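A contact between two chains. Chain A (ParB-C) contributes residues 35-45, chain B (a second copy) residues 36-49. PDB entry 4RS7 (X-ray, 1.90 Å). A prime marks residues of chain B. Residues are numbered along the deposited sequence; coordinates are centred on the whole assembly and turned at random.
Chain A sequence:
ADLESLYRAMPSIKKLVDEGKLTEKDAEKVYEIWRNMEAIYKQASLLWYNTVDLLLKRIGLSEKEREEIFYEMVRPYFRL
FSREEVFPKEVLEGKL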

# COMPACT_ATOMS: atom_id res chain seq x y z
N ARG A 35 1.09 13.54 -0.82
CA ARG A 35 -0.36 13.58 -0.77
C ARG A 35 -0.99 12.59 -1.75
O ARG A 35 -1.92 11.86 -1.40
CB ARG A 35 -0.88 14.99 -1.06
CG ARG A 35 -0.57 16.01 0.02
CD ARG A 35 -1.07 15.56 1.38
NE ARG A 35 -1.01 16.65 2.35
CZ ARG A 35 -1.11 16.49 3.67
NH1 ARG A 35 -1.26 15.27 4.18
NH2 ARG A 35 -1.05 17.54 4.47
N ASN A 36 -0.48 12.56 -2.98
CA ASN A 36 -1.02 11.67 -4.00
C ASN A 36 -0.90 10.20 -3.64
O ASN A 36 -1.78 9.39 -3.94
CB ASN A 36 -0.36 11.93 -5.36
CG ASN A 36 -0.72 13.29 -5.94
OD1 ASN A 36 -1.62 13.97 -5.46
ND2 ASN A 36 -0.01 13.69 -7.00
N MSE A 37 0.21 9.86 -2.98
CA MSE A 37 0.48 8.49 -2.57
C MSE A 37 -0.61 7.94 -1.65
O MSE A 37 -0.94 6.75 -1.70
CB MSE A 37 1.83 8.42 -1.87
CG MSE A 37 2.48 7.06 -1.91
SE MSE A 37 3.31 6.73 -3.63
CE MSE A 37 5.12 7.34 -3.24
N GLU A 38 -1.16 8.80 -0.80
CA GLU A 38 -2.19 8.37 0.13
C GLU A 38 -3.39 7.78 -0.61
O GLU A 38 -3.97 6.78 -0.19
CB GLU A 38 -2.64 9.51 1.04
CG GLU A 38 -3.61 9.09 2.14
CD GLU A 38 -3.94 10.21 3.12
OE1 GLU A 38 -3.59 11.37 2.85
OE2 GLU A 38 -4.55 9.92 4.17
N ALA A 39 -3.76 8.41 -1.73
CA ALA A 39 -4.92 7.97 -2.50
C ALA A 39 -4.77 6.54 -3.00
O ALA A 39 -5.76 5.81 -3.12
CB ALA A 39 -5.19 8.93 -3.65
N ILE A 40 -3.54 6.12 -3.29
CA ILE A 40 -3.31 4.77 -3.76
C ILE A 40 -3.66 3.75 -2.68
O ILE A 40 -4.34 2.76 -2.94
CB ILE A 40 -1.85 4.57 -4.25
CG1 ILE A 40 -1.58 5.50 -5.44
CG2 ILE A 40 -1.60 3.13 -4.65
CD1 ILE A 40 -0.15 5.47 -5.94
N TYR A 41 -3.22 4.01 -1.45
CA TYR A 41 -3.51 3.10 -0.36
C TYR A 41 -4.98 3.13 0.06
O TYR A 41 -5.53 2.13 0.52
CB TYR A 41 -2.54 3.36 0.81
CG TYR A 41 -1.13 3.02 0.41
CD1 TYR A 41 -0.32 3.96 -0.21
CD2 TYR A 41 -0.61 1.74 0.59
CE1 TYR A 41 0.98 3.65 -0.61
CE2 TYR A 41 0.68 1.42 0.20
CZ TYR A 41 1.47 2.38 -0.40
OH TYR A 41 2.75 2.09 -0.80
N LYS A 42 -5.62 4.28 -0.14
CA LYS A 42 -7.06 4.40 0.06
C LYS A 42 -7.83 3.56 -0.96
O LYS A 42 -8.81 2.91 -0.61
CB LYS A 42 -7.52 5.86 -0.05
CG LYS A 42 -7.31 6.67 1.22
CD LYS A 42 -7.95 8.06 1.07
CE LYS A 42 -8.02 8.77 2.40
NZ LYS A 42 -6.68 8.79 3.05
N GLN A 43 -7.38 3.58 -2.21
CA GLN A 43 -8.04 2.83 -3.29
C GLN A 43 -8.09 1.34 -2.98
O GLN A 43 -9.08 0.66 -3.27
CB GLN A 43 -7.33 3.07 -4.63
CG GLN A 43 -7.59 4.46 -5.20
CD GLN A 43 -6.52 4.91 -6.17
OE1 GLN A 43 -5.76 4.10 -6.72
NE2 GLN A 43 -6.45 6.22 -6.40
N ALA A 44 -7.01 0.84 -2.40
CA ALA A 44 -6.94 -0.55 -1.97
C ALA A 44 -7.95 -0.83 -0.86
O ALA A 44 -8.63 -1.86 -0.88
CB ALA A 44 -5.53 -0.89 -1.52
N SER A 45 -8.04 0.07 0.12
CA SER A 45 -9.01 -0.10 1.20
C SER A 45 -10.42 -0.10 0.63
O SER A 45 -11.27 -0.88 1.07
CB SER A 45 -8.87 1.01 2.24
OG SER A 45 -7.64 0.92 2.93
N ASN B 36 -5.78 -8.43 -7.77
CA ASN B 36 -6.12 -7.05 -8.07
C ASN B 36 -5.41 -6.09 -7.11
O ASN B 36 -4.93 -5.03 -7.51
CB ASN B 36 -7.64 -6.86 -7.98
CG ASN B 36 -8.15 -5.71 -8.82
OD1 ASN B 36 -7.41 -4.78 -9.15
ND2 ASN B 36 -9.43 -5.78 -9.18
N MSE B 37 -5.34 -6.47 -5.84
CA MSE B 37 -4.66 -5.65 -4.84
C MSE B 37 -3.21 -5.40 -5.23
O MSE B 37 -2.70 -4.30 -5.03
CB MSE B 37 -4.71 -6.31 -3.45
CG MSE B 37 -6.09 -6.30 -2.82
SE MSE B 37 -6.67 -4.50 -2.30
CE MSE B 37 -8.45 -4.96 -1.69
N GLU B 38 -2.54 -6.41 -5.78
CA GLU B 38 -1.15 -6.22 -6.19
C GLU B 38 -1.04 -5.08 -7.19
O GLU B 38 -0.13 -4.25 -7.11
CB GLU B 38 -0.55 -7.51 -6.77
CG GLU B 38 0.89 -7.34 -7.20
CD GLU B 38 1.56 -8.64 -7.60
OE1 GLU B 38 0.89 -9.69 -7.62
OE2 GLU B 38 2.78 -8.60 -7.88
N ALA B 39 -1.98 -5.04 -8.13
CA ALA B 39 -1.96 -4.04 -9.20
C ALA B 39 -2.12 -2.63 -8.65
O ALA B 39 -1.47 -1.70 -9.11
CB ALA B 39 -3.04 -4.34 -10.22
N ILE B 40 -2.99 -2.48 -7.65
CA ILE B 40 -3.20 -1.18 -7.02
C ILE B 40 -1.95 -0.69 -6.30
O ILE B 40 -1.48 0.42 -6.54
CB ILE B 40 -4.41 -1.20 -6.05
CG1 ILE B 40 -5.70 -1.47 -6.84
CG2 ILE B 40 -4.49 0.11 -5.25
CD1 ILE B 40 -6.92 -1.72 -5.97
N TYR B 41 -1.41 -1.53 -5.42
CA TYR B 41 -0.23 -1.15 -4.63
C TYR B 41 1.00 -0.90 -5.50
O TYR B 41 1.86 -0.09 -5.14
CB TYR B 41 0.08 -2.22 -3.57
CG TYR B 41 -0.90 -2.26 -2.42
CD1 TYR B 41 -1.73 -3.35 -2.23
CD2 TYR B 41 -0.99 -1.21 -1.52
CE1 TYR B 41 -2.63 -3.40 -1.18
CE2 TYR B 41 -1.89 -1.24 -0.46
CZ TYR B 41 -2.70 -2.34 -0.29
OH TYR B 41 -3.59 -2.38 0.76
N LYS B 42 1.07 -1.58 -6.63
CA LYS B 42 2.18 -1.37 -7.56
C LYS B 42 2.21 0.07 -8.08
O LYS B 42 3.27 0.58 -8.44
CB LYS B 42 2.11 -2.38 -8.72
CG LYS B 42 3.47 -2.83 -9.23
CD LYS B 42 3.37 -4.07 -10.12
CE LYS B 42 2.78 -3.74 -11.48
NZ LYS B 42 2.84 -4.91 -12.42
N GLN B 43 1.05 0.72 -8.12
CA GLN B 43 0.98 2.14 -8.48
C GLN B 43 1.95 2.98 -7.66
O GLN B 43 2.62 3.86 -8.19
CB GLN B 43 -0.43 2.69 -8.28
CG GLN B 43 -1.48 2.23 -9.27
CD GLN B 43 -2.76 3.05 -9.16
OE1 GLN B 43 -3.17 3.70 -10.12
NE2 GLN B 43 -3.37 3.04 -7.98
N ALA B 44 2.00 2.72 -6.36
CA ALA B 44 2.86 3.50 -5.48
C ALA B 44 4.32 3.47 -5.93
O ALA B 44 5.00 4.50 -5.94
CB ALA B 44 2.73 3.02 -4.04
N SER B 45 4.80 2.29 -6.31
CA SER B 45 6.18 2.13 -6.76
C SER B 45 6.40 2.79 -8.12
O SER B 45 7.40 3.47 -8.33
CB SER B 45 6.58 0.66 -6.80
OG SER B 45 6.66 0.12 -5.49
N LEU B 46 5.46 2.59 -9.04
CA LEU B 46 5.54 3.23 -10.35
C LEU B 46 5.64 4.75 -10.22
O LEU B 46 6.48 5.39 -10.86
CB LEU B 46 4.34 2.83 -11.22
CG LEU B 46 4.37 3.12 -12.73
CD1 LEU B 46 3.21 2.43 -13.42
CD2 LEU B 46 4.34 4.61 -13.01
N LEU B 47 4.78 5.34 -9.39
CA LEU B 47 4.82 6.79 -9.17
C LEU B 47 6.16 7.21 -8.57
O LEU B 47 6.78 8.17 -9.02
CB LEU B 47 3.67 7.24 -8.26
CG LEU B 47 3.55 8.75 -8.03
CD1 LEU B 47 3.29 9.48 -9.33
CD2 LEU B 47 2.45 9.06 -7.01
N TRP B 48 6.60 6.47 -7.55
CA TRP B 48 7.87 6.76 -6.89
C TRP B 48 9.04 6.84 -7.88
O TRP B 48 9.79 7.81 -7.90
CB TRP B 48 8.15 5.70 -5.81
CG TRP B 48 9.51 5.82 -5.16
CD1 TRP B 48 10.61 5.05 -5.40
CD2 TRP B 48 9.90 6.77 -4.16
NE1 TRP B 48 11.66 5.45 -4.61
CE2 TRP B 48 11.25 6.52 -3.84
CE3 TRP B 48 9.25 7.82 -3.50
CZ2 TRP B 48 11.96 7.26 -2.90
CZ3 TRP B 48 9.95 8.56 -2.56
CH2 TRP B 48 11.29 8.28 -2.27
N TYR B 49 9.18 5.81 -8.71
CA TYR B 49 10.31 5.72 -9.63
C TYR B 49 10.35 6.83 -10.67
O TYR B 49 11.39 7.09 -11.28
CB TYR B 49 10.33 4.35 -10.32
CG TYR B 49 10.76 3.21 -9.43
CD1 TYR B 49 10.06 2.01 -9.41
CD2 TYR B 49 11.88 3.33 -8.60
CE1 TYR B 49 10.46 0.96 -8.60
CE2 TYR B 49 12.28 2.29 -7.79
CZ TYR B 49 11.57 1.11 -7.79
OH TYR B 49 11.96 0.06 -6.98
O HOH W 1 -4.16 0.18 2.02

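Two copies of one helix pack almost exactly antiparallel here, their N-to-C directions 175° apart. The axes come within 8.7 Å, and in the register Met37 lies across from Ala44′ and Ala44 across from Met37′, so at each end a long side chain faces a methyl group. Together the stretches bury 654 Å².

Alanine suits its place because its CB points toward the partner and takes up little room. Ala44 CB lies 3.3 Å from Tyr41′ OH and 4.0 Å from Ile40′ CG2, while Ala44′ CB lies 3.4 Å from Tyr41 OH, so each small methyl is met by the far end of a tyrosine.

The tyrosines start sideways from their backbones. With chi1 near m in both (-66° and -72°), the rings reach inward and meet near the middle of the contact, Tyr41 CD2 3.4 Å from Tyr41′ CE2. Their centroids are 5.5 Å apart and their planes inclined by 51°, an oblique pairing; Tyr41 CD2 approaches the edge of the Tyr41′ ring. Tyrosine brings both a broad apolar surface and a polar tip. The Tyr41′ hydroxyl donates to a water, its OH 2.9 Å from the water oxygen, and that water in turn donates to Tyr41 O at 2.8 Å, bridging the chains.

Both isoleucines point toward the opposite helix and share the m, t rotamer, which stretches CD1 out from the backbone while CG2 forms a second branch. Ile40 uses both: its CG2 sits 3.3 Å from Ile40′ O and 4.2 Å from Ile40′ CG2, and its CD1 lies 3.6 Å from Gln43′ CB.

The selenomethionines show how a flexible chain adapts to similar positions. Met37 adopts t, p with chi3 at 93°, placing SE 3.8 Å from Ala44′ CB and 4.2 Å from Leu47′ CD2, and CE 4.2 Å from Trp48′ CE3. Met37′ is instead m, m, t; its SE lies 3.9 Å from Ala44 CB and its CE 3.2 Å from Ala44 O. Both begin sideways, and their unbranched chains bring their ends nearer the partner.

The glutamines, only partly exposed, supply the direct hydrogen bond across the stretches: Gln43′ NE2 donates to Gln43 OE1 at 2.9 Å. Both have chi1 near m and chi2 near t, extending the chains, but chi3 differs (19° and 120°), orienting one amide to offer oxygen and the other nitrogen. An amide carries both donor and acceptor, so identical residues can pair.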